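Local coordinates for protein quinoline 2-oxidoreductase large subunit (Pseudomonas putida, PDB 1T3Q) that carries the molybdenum centre and pterin cytosine dinucleotide cofactor of a molybdenum hydroxylase that oxidises quinoline at position 2, at residues 149-154 and 318-323; 395-400 and 458-463; 653-658 and 689-694; 755-760 and 766-771. All coordinates share one frame; numbering follows the deposited sequence.

Interaction 1: 149-154 and 318-323; sequences AALEGE and RSITDG. With SO4 (sulfate ion), chain K.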
loop_
_atom_site.group_PDB
_atom_site.type_symbol
_atom_site.label_atom_id
_atom_site.label_comp_id
_atom_site.label_asym_id
_atom_site.label_seq_id
_atom_site.Cartn_x
_atom_site.Cartn_y
_atom_site.Cartn_z
ATOM N N ALA B 149 -20.890 42.945 17.487
ATOM C CA ALA B 149 -21.864 42.235 18.303
ATOM C C ALA B 149 -21.188 41.399 19.379
ATOM O O ALA B 149 -21.674 41.321 20.506
ATOM C CB ALA B 149 -22.734 41.340 17.419
ATOM N N ALA B 150 -20.070 40.766 19.038
ATOM C CA ALA B 150 -19.364 39.935 20.006
ATOM C C ALA B 150 -18.837 40.764 21.179
ATOM O O ALA B 150 -18.824 40.310 22.315
ATOM C CB ALA B 150 -18.212 39.201 19.324
ATOM N N LEU B 151 -18.414 41.990 20.894
ATOM C CA LEU B 151 -17.867 42.868 21.923
ATOM C C LEU B 151 -18.902 43.703 22.669
ATOM O O LEU B 151 -18.704 44.038 23.836
ATOM C CB LEU B 151 -16.835 43.805 21.293
ATOM C CG LEU B 151 -15.344 43.641 21.597
ATOM C CD1 LEU B 151 -15.008 42.231 22.019
ATOM C CD2 LEU B 151 -14.567 44.043 20.359
ATOM N N GLU B 152 -20.007 44.038 22.012
ATOM C CA GLU B 152 -21.009 44.877 22.657
ATOM C C GLU B 152 -22.386 44.249 22.845
ATOM O O GLU B 152 -23.219 44.792 23.572
ATOM C CB GLU B 152 -21.155 46.185 21.871
ATOM N N GLY B 153 -22.625 43.111 22.203
ATOM C CA GLY B 153 -23.924 42.464 22.305
ATOM C C GLY B 153 -24.137 41.576 23.516
ATOM O O GLY B 153 -23.206 41.289 24.270
ATOM N N GLU B 154 -25.377 41.130 23.696
ATOM C CA GLU B 154 -25.730 40.270 24.816
ATOM C C GLU B 154 -25.530 38.794 24.484
ATOM O O GLU B 154 -25.225 37.990 25.364
ATOM C CB GLU B 154 -27.187 40.511 25.223
ATOM N N ARG B 318 -4.935 48.785 17.403
ATOM C CA ARG B 318 -5.933 48.007 18.127
ATOM C C ARG B 318 -6.363 46.976 17.089
ATOM O O ARG B 318 -6.995 47.318 16.089
ATOM C CB ARG B 318 -7.106 48.900 18.528
ATOM C CG ARG B 318 -8.310 48.180 19.117
ATOM C CD ARG B 318 -9.400 49.199 19.440
ATOM N NE ARG B 318 -10.705 48.593 19.694
ATOM C CZ ARG B 318 -11.019 47.915 20.791
ATOM N NH1 ARG B 318 -10.124 47.749 21.755
ATOM N NH2 ARG B 318 -12.234 47.401 20.921
ATOM N N SER B 319 -5.991 45.725 17.316
ATOM C CA SER B 319 -6.296 44.655 16.378
ATOM C C SER B 319 -7.331 43.683 16.930
ATOM O O SER B 319 -7.170 43.152 18.026
ATOM C CB SER B 319 -5.001 43.909 16.039
ATOM O OG SER B 319 -5.197 42.952 15.015
ATOM N N ILE B 320 -8.391 43.445 16.162
ATOM C CA ILE B 320 -9.445 42.532 16.589
ATOM C C ILE B 320 -9.681 41.468 15.522
ATOM O O ILE B 320 -9.786 41.781 14.337
ATOM C CB ILE B 320 -10.771 43.276 16.832
ATOM C CG1 ILE B 320 -10.535 44.483 17.743
ATOM C CG2 ILE B 320 -11.782 42.329 17.475
ATOM C CD1 ILE B 320 -11.716 45.432 17.821
ATOM N N THR B 321 -9.767 40.216 15.956
ATOM C CA THR B 321 -9.974 39.088 15.058
ATOM C C THR B 321 -11.352 38.459 15.220
ATOM O O THR B 321 -11.815 38.235 16.344
ATOM C CB THR B 321 -8.916 37.981 15.316
ATOM O OG1 THR B 321 -7.612 38.469 14.979
ATOM C CG2 THR B 321 -9.217 36.737 14.491
ATOM N N ASP B 322 -12.010 38.192 14.094
ATOM C CA ASP B 322 -13.311 37.523 14.105
ATOM C C ASP B 322 -12.885 36.058 14.106
ATOM O O ASP B 322 -12.551 35.501 13.058
ATOM C CB ASP B 322 -14.097 37.849 12.832
ATOM C CG ASP B 322 -15.484 37.232 12.832
ATOM O OD1 ASP B 322 -15.581 36.002 13.018
ATOM O OD2 ASP B 322 -16.473 37.975 12.645
ATOM N N GLY B 323 -12.894 35.438 15.284
ATOM C CA GLY B 323 -12.418 34.069 15.399
ATOM C C GLY B 323 -13.317 32.882 15.131
ATOM O O GLY B 323 -12.833 31.751 15.065
HETATM S S SO4 K . -13.277 46.876 24.455
HETATM O O1 SO4 K . -12.636 47.608 25.567
HETATM O O2 SO4 K . -14.366 47.696 23.886
HETATM O O3 SO4 K . -12.279 46.606 23.409
HETATM O O4 SO4 K . -13.825 45.601 24.953
#

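Interaction 2: 395-400 and 458-463; sequences LSPFEI and LGVSVF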
loop_
_atom_site.group_PDB
_atom_site.type_symbol
_atom_site.label_atom_id
_atom_site.label_comp_id
_atom_site.label_asym_id
_atom_site.label_seq_id
_atom_site.Cartn_x
_atom_site.Cartn_y
_atom_site.Cartn_z
ATOM N N LEU B 395 7.400 63.357 0.215
ATOM C CA LEU B 395 8.540 62.449 0.114
ATOM C C LEU B 395 8.101 61.253 -0.717
ATOM O O LEU B 395 6.914 60.946 -0.781
ATOM C CB LEU B 395 8.956 61.942 1.497
ATOM C CG LEU B 395 9.479 62.912 2.557
ATOM C CD1 LEU B 395 9.614 62.170 3.875
ATOM C CD2 LEU B 395 10.817 63.489 2.120
ATOM N N SER B 396 9.047 60.576 -1.355
ATOM C CA SER B 396 8.686 59.404 -2.137
ATOM C C SER B 396 8.463 58.295 -1.119
ATOM O O SER B 396 8.997 58.349 -0.009
ATOM C CB SER B 396 9.820 59.001 -3.077
ATOM O OG SER B 396 10.763 58.184 -2.406
ATOM N N PRO B 397 7.660 57.282 -1.473
ATOM C CA PRO B 397 7.415 56.187 -0.529
ATOM C C PRO B 397 8.703 55.437 -0.189
ATOM O O PRO B 397 8.812 54.815 0.866
ATOM C CB PRO B 397 6.396 55.313 -1.267
ATOM C CG PRO B 397 6.687 55.595 -2.721
ATOM C CD PRO B 397 6.902 57.088 -2.722
ATOM N N PHE B 398 9.678 55.495 -1.091
ATOM C CA PHE B 398 10.943 54.826 -0.853
ATOM C C PHE B 398 11.790 55.618 0.138
ATOM O O PHE B 398 12.433 55.043 1.013
ATOM C CB PHE B 398 11.716 54.648 -2.164
ATOM C CG PHE B 398 10.939 53.932 -3.222
ATOM C CD1 PHE B 398 10.247 54.643 -4.198
ATOM C CD2 PHE B 398 10.860 52.545 -3.222
ATOM C CE1 PHE B 398 9.481 53.979 -5.162
ATOM C CE2 PHE B 398 10.097 51.871 -4.180
ATOM C CZ PHE B 398 9.407 52.595 -5.149
ATOM N N GLU B 399 11.773 56.938 -0.000
ATOM C CA GLU B 399 12.559 57.812 0.868
ATOM C C GLU B 399 12.089 57.802 2.322
ATOM O O GLU B 399 12.910 57.754 3.236
ATOM C CB GLU B 399 12.541 59.246 0.320
ATOM C CG GLU B 399 13.325 60.278 1.146
ATOM C CD GLU B 399 14.777 59.892 1.378
ATOM O OE1 GLU B 399 15.401 59.305 0.469
ATOM O OE2 GLU B 399 15.306 60.189 2.471
ATOM N N ILE B 400 10.779 57.847 2.551
ATOM C CA ILE B 400 10.306 57.842 3.931
ATOM C C ILE B 400 10.694 56.536 4.626
ATOM O O ILE B 400 10.924 56.515 5.840
ATOM C CB ILE B 400 8.779 58.065 4.027
ATOM C CG1 ILE B 400 8.408 58.399 5.478
ATOM C CG2 ILE B 400 8.022 56.824 3.554
ATOM C CD1 ILE B 400 7.001 58.937 5.648
ATOM N N LEU B 458 0.812 53.570 -7.742
ATOM C CA LEU B 458 1.958 52.761 -7.371
ATOM C C LEU B 458 1.863 52.468 -5.884
ATOM O O LEU B 458 1.620 53.372 -5.089
ATOM C CB LEU B 458 3.260 53.521 -7.646
ATOM C CG LEU B 458 4.534 52.868 -7.096
ATOM C CD1 LEU B 458 4.799 51.560 -7.822
ATOM C CD2 LEU B 458 5.714 53.818 -7.272
ATOM N N GLY B 459 2.050 51.207 -5.514
ATOM C CA GLY B 459 1.990 50.833 -4.115
ATOM C C GLY B 459 3.281 50.158 -3.703
ATOM O O GLY B 459 3.811 49.328 -4.443
ATOM N N VAL B 460 3.789 50.507 -2.524
ATOM C CA VAL B 460 5.032 49.929 -2.036
ATOM C C VAL B 460 4.850 49.206 -0.712
ATOM O O VAL B 460 4.103 49.654 0.157
ATOM C CB VAL B 460 6.116 51.018 -1.858
ATOM C CG1 VAL B 460 7.390 50.412 -1.267
ATOM C CG2 VAL B 460 6.418 51.659 -3.198
ATOM N N SER B 461 5.533 48.077 -0.575
ATOM C CA SER B 461 5.484 47.293 0.651
ATOM C C SER B 461 6.842 46.658 0.914
ATOM O O SER B 461 7.350 45.900 0.090
ATOM C CB SER B 461 4.423 46.195 0.547
ATOM O OG SER B 461 4.463 45.358 1.689
ATOM N N VAL B 462 7.430 46.985 2.062
ATOM C CA VAL B 462 8.719 46.434 2.459
ATOM C C VAL B 462 8.463 45.592 3.702
ATOM O O VAL B 462 7.758 46.026 4.615
ATOM C CB VAL B 462 9.725 47.557 2.772
ATOM C CG1 VAL B 462 11.045 46.960 3.237
ATOM C CG2 VAL B 462 9.935 48.419 1.523
ATOM N N PHE B 463 9.035 44.395 3.744
ATOM C CA PHE B 463 8.799 43.507 4.875
ATOM C C PHE B 463 10.002 42.699 5.339
ATOM O O PHE B 463 11.051 42.657 4.693
ATOM C CB PHE B 463 7.709 42.490 4.509
ATOM C CG PHE B 463 8.197 41.399 3.584
ATOM C CD1 PHE B 463 8.351 41.638 2.221
ATOM C CD2 PHE B 463 8.597 40.166 4.094
ATOM C CE1 PHE B 463 8.904 40.672 1.382
ATOM C CE2 PHE B 463 9.152 39.193 3.264
ATOM C CZ PHE B 463 9.308 39.450 1.901
#

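Interaction 3: 653-658 and 689-694; sequences YATRVT and QTLLEE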
loop_
_atom_site.group_PDB
_atom_site.type_symbol
_atom_site.label_atom_id
_atom_site.label_comp_id
_atom_site.label_asym_id
_atom_site.label_seq_id
_atom_site.Cartn_x
_atom_site.Cartn_y
_atom_site.Cartn_z
ATOM N N TYR B 653 -14.909 51.661 -12.727
ATOM C CA TYR B 653 -14.283 51.270 -11.466
ATOM C C TYR B 653 -13.591 49.918 -11.565
ATOM O O TYR B 653 -13.304 49.279 -10.553
ATOM C CB TYR B 653 -15.321 51.247 -10.345
ATOM C CG TYR B 653 -16.226 52.453 -10.377
ATOM C CD1 TYR B 653 -17.550 52.342 -10.793
ATOM C CD2 TYR B 653 -15.741 53.720 -10.053
ATOM C CE1 TYR B 653 -18.369 53.464 -10.889
ATOM C CE2 TYR B 653 -16.549 54.849 -10.145
ATOM C CZ TYR B 653 -17.863 54.713 -10.565
ATOM O OH TYR B 653 -18.669 55.825 -10.664
ATOM N N ALA B 654 -13.333 49.484 -12.793
ATOM C CA ALA B 654 -12.651 48.218 -13.016
ATOM C C ALA B 654 -11.197 48.415 -12.597
ATOM O O ALA B 654 -10.587 49.438 -12.911
ATOM C CB ALA B 654 -12.734 47.834 -14.486
ATOM N N THR B 655 -10.645 47.438 -11.885
ATOM C CA THR B 655 -9.267 47.531 -11.428
ATOM C C THR B 655 -8.396 46.435 -12.024
ATOM O O THR B 655 -8.767 45.259 -12.046
ATOM C CB THR B 655 -9.192 47.465 -9.895
ATOM O OG1 THR B 655 -10.017 48.498 -9.340
ATOM C CG2 THR B 655 -7.761 47.669 -9.423
ATOM N N ARG B 656 -7.226 46.835 -12.500
ATOM C CA ARG B 656 -6.297 45.908 -13.120
ATOM C C ARG B 656 -4.890 46.098 -12.560
ATOM O O ARG B 656 -4.402 47.222 -12.465
ATOM C CB ARG B 656 -6.312 46.147 -14.640
ATOM C CG ARG B 656 -5.362 45.294 -15.459
ATOM C CD ARG B 656 -5.738 45.324 -16.946
ATOM N NE ARG B 656 -4.678 45.873 -17.792
ATOM C CZ ARG B 656 -4.586 47.150 -18.150
ATOM N NH1 ARG B 656 -3.584 47.554 -18.919
ATOM N NH2 ARG B 656 -5.501 48.022 -17.753
ATOM N N VAL B 657 -4.256 45.001 -12.158
ATOM C CA VAL B 657 -2.890 45.070 -11.655
ATOM C C VAL B 657 -2.062 44.895 -12.916
ATOM O O VAL B 657 -1.965 43.790 -13.447
ATOM C CB VAL B 657 -2.566 43.914 -10.690
ATOM C CG1 VAL B 657 -1.152 44.072 -10.158
ATOM C CG2 VAL B 657 -3.575 43.886 -9.549
ATOM N N THR B 658 -1.479 45.987 -13.395
ATOM C CA THR B 658 -0.699 45.952 -14.621
ATOM C C THR B 658 0.756 45.550 -14.459
ATOM O O THR B 658 1.358 45.027 -15.394
ATOM C CB THR B 658 -0.728 47.318 -15.325
ATOM O OG1 THR B 658 -0.106 48.300 -14.488
ATOM C CG2 THR B 658 -2.159 47.733 -15.608
ATOM N N GLN B 689 -6.898 38.181 -2.653
ATOM C CA GLN B 689 -7.367 38.743 -1.381
ATOM C C GLN B 689 -7.695 40.230 -1.454
ATOM O O GLN B 689 -8.705 40.680 -0.907
ATOM C CB GLN B 689 -6.330 38.544 -0.268
ATOM C CG GLN B 689 -6.827 39.067 1.091
ATOM C CD GLN B 689 -5.733 39.207 2.136
ATOM O OE1 GLN B 689 -6.016 39.445 3.317
ATOM N NE2 GLN B 689 -4.481 39.079 1.710
ATOM N N THR B 690 -6.854 40.998 -2.135
ATOM C CA THR B 690 -7.066 42.435 -2.203
ATOM C C THR B 690 -8.078 42.977 -3.201
ATOM O O THR B 690 -8.614 44.064 -2.993
ATOM C CB THR B 690 -5.726 43.183 -2.431
ATOM O OG1 THR B 690 -5.109 42.719 -3.640
ATOM C CG2 THR B 690 -4.786 42.942 -1.255
ATOM N N LEU B 691 -8.363 42.241 -4.272
ATOM C CA LEU B 691 -9.297 42.751 -5.272
ATOM C C LEU B 691 -10.489 41.877 -5.624
ATOM O O LEU B 691 -11.444 42.373 -6.223
ATOM C CB LEU B 691 -8.551 43.051 -6.579
ATOM C CG LEU B 691 -7.388 44.042 -6.554
ATOM C CD1 LEU B 691 -6.721 44.082 -7.928
ATOM C CD2 LEU B 691 -7.893 45.419 -6.161
ATOM N N LEU B 692 -10.456 40.605 -5.238
ATOM C CA LEU B 692 -11.519 39.680 -5.632
ATOM C C LEU B 692 -12.205 38.791 -4.603
ATOM O O LEU B 692 -13.422 38.611 -4.648
ATOM C CB LEU B 692 -10.966 38.749 -6.711
ATOM C CG LEU B 692 -10.437 39.388 -7.992
ATOM C CD1 LEU B 692 -9.525 38.410 -8.718
ATOM C CD2 LEU B 692 -11.616 39.797 -8.859
ATOM N N GLU B 693 -11.416 38.212 -3.704
ATOM C CA GLU B 693 -11.927 37.259 -2.727
ATOM C C GLU B 693 -12.546 37.729 -1.422
ATOM O O GLU B 693 -12.018 38.605 -0.736
ATOM C CB GLU B 693 -10.820 36.264 -2.372
ATOM C CG GLU B 693 -10.117 35.665 -3.568
ATOM C CD GLU B 693 -8.934 34.805 -3.182
ATOM O OE1 GLU B 693 -8.008 34.680 -4.011
ATOM O OE2 GLU B 693 -8.929 34.248 -2.058
ATOM N N GLU B 694 -13.675 37.111 -1.086
ATOM C CA GLU B 694 -14.344 37.373 0.175
ATOM C C GLU B 694 -15.386 36.319 0.509
ATOM O O GLU B 694 -16.307 36.063 -0.268
ATOM C CB GLU B 694 -15.002 38.761 0.221
ATOM C CG GLU B 694 -15.383 39.128 1.662
ATOM C CD GLU B 694 -15.873 40.551 1.855
ATOM O OE1 GLU B 694 -16.100 40.930 3.025
ATOM O OE2 GLU B 694 -16.036 41.291 0.860
#

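Interaction 4: 755-760 and 766-771; sequences AAVNDA and VVIETV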
loop_
_atom_site.group_PDB
_atom_site.type_symbol
_atom_site.label_atom_id
_atom_site.label_comp_id
_atom_site.label_asym_id
_atom_site.label_seq_id
_atom_site.Cartn_x
_atom_site.Cartn_y
_atom_site.Cartn_z
ATOM N N ALA B 755 -1.930 49.596 -1.194
ATOM C CA ALA B 755 -1.216 50.868 -1.266
ATOM C C ALA B 755 -1.357 51.454 -2.671
ATOM O O ALA B 755 -1.509 52.658 -2.830
ATOM C CB ALA B 755 0.265 50.675 -0.923
ATOM N N ALA B 756 -1.322 50.592 -3.683
ATOM C CA ALA B 756 -1.444 51.047 -5.069
ATOM C C ALA B 756 -2.800 51.688 -5.345
ATOM O O ALA B 756 -2.881 52.748 -5.959
ATOM C CB ALA B 756 -1.207 49.882 -6.026
ATOM N N VAL B 757 -3.872 51.043 -4.902
ATOM C CA VAL B 757 -5.204 51.591 -5.112
ATOM C C VAL B 757 -5.312 52.959 -4.444
ATOM O O VAL B 757 -5.844 53.905 -5.020
ATOM C CB VAL B 757 -6.287 50.652 -4.540
ATOM C CG1 VAL B 757 -7.639 51.357 -4.521
ATOM C CG2 VAL B 757 -6.366 49.386 -5.390
ATOM N N ASN B 758 -4.797 53.060 -3.224
ATOM C CA ASN B 758 -4.844 54.322 -2.502
ATOM C C ASN B 758 -4.034 55.409 -3.198
ATOM O O ASN B 758 -4.440 56.569 -3.229
ATOM C CB ASN B 758 -4.367 54.110 -1.070
ATOM C CG ASN B 758 -5.470 53.566 -0.184
ATOM O OD1 ASN B 758 -6.334 54.314 0.270
ATOM N ND2 ASN B 758 -5.461 52.257 0.045
ATOM N N ASP B 759 -2.895 55.035 -3.768
ATOM C CA ASP B 759 -2.072 56.007 -4.480
ATOM C C ASP B 759 -2.842 56.491 -5.703
ATOM O O ASP B 759 -2.813 57.675 -6.040
ATOM C CB ASP B 759 -0.758 55.375 -4.936
ATOM C CG ASP B 759 0.193 56.392 -5.547
ATOM O OD1 ASP B 759 0.556 57.353 -4.840
ATOM O OD2 ASP B 759 0.569 56.237 -6.729
ATOM N N ALA B 760 -3.540 55.567 -6.356
ATOM C CA ALA B 760 -4.313 55.885 -7.551
ATOM C C ALA B 760 -5.430 56.885 -7.277
ATOM O O ALA B 760 -5.709 57.757 -8.101
ATOM C CB ALA B 760 -4.903 54.600 -8.149
ATOM N N VAL B 766 -9.437 60.513 -1.426
ATOM C CA VAL B 766 -10.196 59.346 -1.008
ATOM C C VAL B 766 -9.241 58.227 -0.608
ATOM O O VAL B 766 -8.155 58.101 -1.167
ATOM C CB VAL B 766 -11.102 58.837 -2.160
ATOM C CG1 VAL B 766 -11.586 57.427 -1.868
ATOM C CG2 VAL B 766 -12.282 59.770 -2.335
ATOM N N VAL B 767 -9.644 57.425 0.370
ATOM C CA VAL B 767 -8.835 56.298 0.807
ATOM C C VAL B 767 -9.733 55.073 0.844
ATOM O O VAL B 767 -10.956 55.191 0.911
ATOM C CB VAL B 767 -8.239 56.503 2.224
ATOM C CG1 VAL B 767 -7.423 57.780 2.272
ATOM C CG2 VAL B 767 -9.349 56.519 3.266
ATOM N N ILE B 768 -9.119 53.898 0.777
ATOM C CA ILE B 768 -9.845 52.642 0.845
ATOM C C ILE B 768 -9.050 51.775 1.805
ATOM O O ILE B 768 -7.892 51.429 1.548
ATOM C CB ILE B 768 -9.960 51.972 -0.536
ATOM C CG1 ILE B 768 -10.889 52.806 -1.426
ATOM C CG2 ILE B 768 -10.483 50.551 -0.383
ATOM C CD1 ILE B 768 -11.173 52.195 -2.792
ATOM N N GLU B 769 -9.674 51.436 2.924
ATOM C CA GLU B 769 -8.992 50.666 3.946
ATOM C C GLU B 769 -9.586 49.293 4.211
ATOM O O GLU B 769 -9.218 48.619 5.176
ATOM C CB GLU B 769 -8.928 51.515 5.225
ATOM C CG GLU B 769 -8.104 52.799 5.015
ATOM C CD GLU B 769 -8.301 53.844 6.103
ATOM O OE1 GLU B 769 -7.528 54.829 6.129
ATOM O OE2 GLU B 769 -9.230 53.690 6.924
ATOM N N THR B 770 -10.489 48.866 3.335
ATOM C CA THR B 770 -11.115 47.556 3.471
ATOM C C THR B 770 -10.820 46.682 2.255
ATOM O O THR B 770 -10.887 47.156 1.122
ATOM C CB THR B 770 -12.650 47.678 3.591
ATOM O OG1 THR B 770 -12.980 48.497 4.718
ATOM C CG2 THR B 770 -13.281 46.309 3.768
ATOM N N VAL B 771 -10.461 45.422 2.487
ATOM C CA VAL B 771 -10.240 44.493 1.383
ATOM C C VAL B 771 -11.325 43.423 1.491
ATOM O O VAL B 771 -11.790 43.106 2.590
ATOM C CB VAL B 771 -8.843 43.812 1.421
ATOM C CG1 VAL B 771 -7.749 44.853 1.199
ATOM C CG2 VAL B 771 -8.641 43.076 2.737
HETATM O O HOH W 1 -5.367 57.552 -1.016
#

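Interaction 1: 149-154 and 318-323
L151 and I320 mark the closest approach of the two backbones, and their CA atoms are still 10.0 Å apart. The helix ends at E152, and G153 is the first residue with non-helical backbone angles. Residues 318-322 belong to strand 312-322. At this spacing only long side chains bridge the gap. L151 and I320 reach toward each other tip to tip, with L151 CD2 4.1 Å from I320 CD1. The same methyl, L151 CD2, lies 4.1 Å from R318 NH2 and meets the guanidinium obliquely. R318 CG is anti to the backbone N (chi1 172°) and the chain runs extended to NE, which carries the guanidinium out to L151 and the sulfate. This sulfate, probably from the crystallisation liquor, sits at the guanidinium edge. Sulfate O3 lies in the plane and accepts two hydrogen bonds, from R318 NH2 at 2.6 Å and from R318 NH1 at 2.9 Å. The NH2 bond is the straighter, 150° against 132°. R168 also binds this sulfate. A methionine in place of R318 would probably leave sulfate O3 without both of its R318 donors. The contact is small and partly buried. L151 also touches V360 and I320 touches I358, both on the neighbouring strand 352-360. It is a helix end packed on strands 312-322 and 352-360 of a mixed sheet.

Interaction 2: 395-400 and 458-463
Apolar contacts carry the meeting of P397 and F398 with V460. The methyl V460 CG2 touches both partners. V460 CG2 lies 4.0 Å from P397 CG and 3.7 Å from F398 CZ. Both side chains cross V460 at about a right angle. The methyl comes to the phenyl ring obliquely, near the CZ and CE2 end. V460 CG2 is beside the backbone N, anti to the carbonyl carbon, and this turns it to the helix. L458 adds a looser contact, CD2 to F398 CE1 at 4.3 Å. F398 also touches I430 and E434 of helix 426-437.

The two segments share no hydrogen bond. Within 395-400, S396 is the N-cap. Its OG accepts from E399 N, nearly straight at 158°, and weakly from F398 N. E399 forms salt bridges with R402 and R403, at and just past the helix end.

The result is a capped helix start with a proline in its first turn, packed on strand 454-467. That strand is outermost within this chain in a four-stranded mixed sheet of the molybdopterin-binding part.

Interaction 3: 653-658 and 689-694
Where T655 and V657 meet L691, no flat group takes part. The guanidinium of R656, on the residue between them, stays out of the contact. One face of the guanidinium carries the methyl T658 CG2, 3.5 Å above the plane and over the centre. R656 NH2 makes a salt bridge with E647 on strand 636-649. The ring of Y653 meets F779, with the planes at about 65°.

The contact itself is made by methyl groups. L691 sends both its branches to the strand. L691 CD1 lies 3.5 Å from V657 CG2, a tight methyl contact. L691 CD2 is 4.0 Å from T655 CG2, and L691 CD1 is equally close to that methyl. T655 crosses L691 at about a right angle. T655 CG2 is anti to the backbone N, while OG1 sits beside it (chi1 -56°), so the methyl and not the hydroxyl makes the contact with the leucine. The CA atoms of T655 and L691 are 7.8 Å apart.

L691 lies in a wider pi-type turn near the end of helix 672-692. L691 O accepts a hydrogen bond from R185 NH1 of the medium subunit. E693 makes a salt bridge with R143 of the small subunit. Across the contact, then, cohesion is purely apolar: it relies on the fit of methyls rather than on bond direction. Polar links to the other subunits come from L691 O and from E693, beside the methyl contact.

Interaction 4: 755-760 and 766-771
N758 and V767 bring the backbones together, CA to CA 5.5 Å, where helix 744-761 passes an extended stretch that leads into strand 770-771. The N758 amide does most of the work. N758 OD1 accepts from I768 N at 2.9 Å, with an N-H...O angle of 164°; the donor is tilted 26° from the carbonyl plane. N758 ND2 donates to I768 O at 3.0 Å, and that bond is nearly straight too, with the oxygen close to the amide plane. One side chain thus takes both backbone polar groups of a single residue, and the pair fixes the rotation of the amide. N758 CG is anti to the carbonyl carbon (chi1 -82°), which brings the amide to the backbone of I768. N758 ND2 also donates to V754 O, one turn back in the helix. N758 OD1 also lies 3.2 Å from V767 CA. In addition, V757 CG1 touches I768 CD1 at 4.0 Å. A water bridges the segments by donating to N758 O at 2.6 Å and to V766 O.

A leucine at N758 would probably leave I768 N and I768 O without these mates and the stretch less firmly held to the helix. Beyond the contact, I768 packs on helix 775-783 and E769 makes a salt bridge with R388. The C-terminal part of helix 744-761 is thus joined to the segment leading to strand 770-771 by paired side-chain-to-backbone bonds of one asparagine. Strand 770-771 in turn joins strand 185-193 in parallel.

In the fold
Interactions 2, 3 and 4 lie on the same side of the chain's centre and are buried. Interaction 1 is partly buried, its centre 25 Å or more from those of the others. Interactions 2 and 3 reach the same four-stranded sheet, through strands 454-467 and 655-665. Interactions 1 and 4 reach another, the mixed sheet that includes 312-322 and 770-771. Interaction 4 ties neighbours together: D759 OD2 and L458 N are 2.9 Å apart, probably a hydrogen bond to interaction 2, and V771 packs on T690 of interaction 3. The buried contacts differ: 2 and 3 are apolar across the segments, while 4 adds amide bonds and a water. Interaction 1 has an anion at its edge.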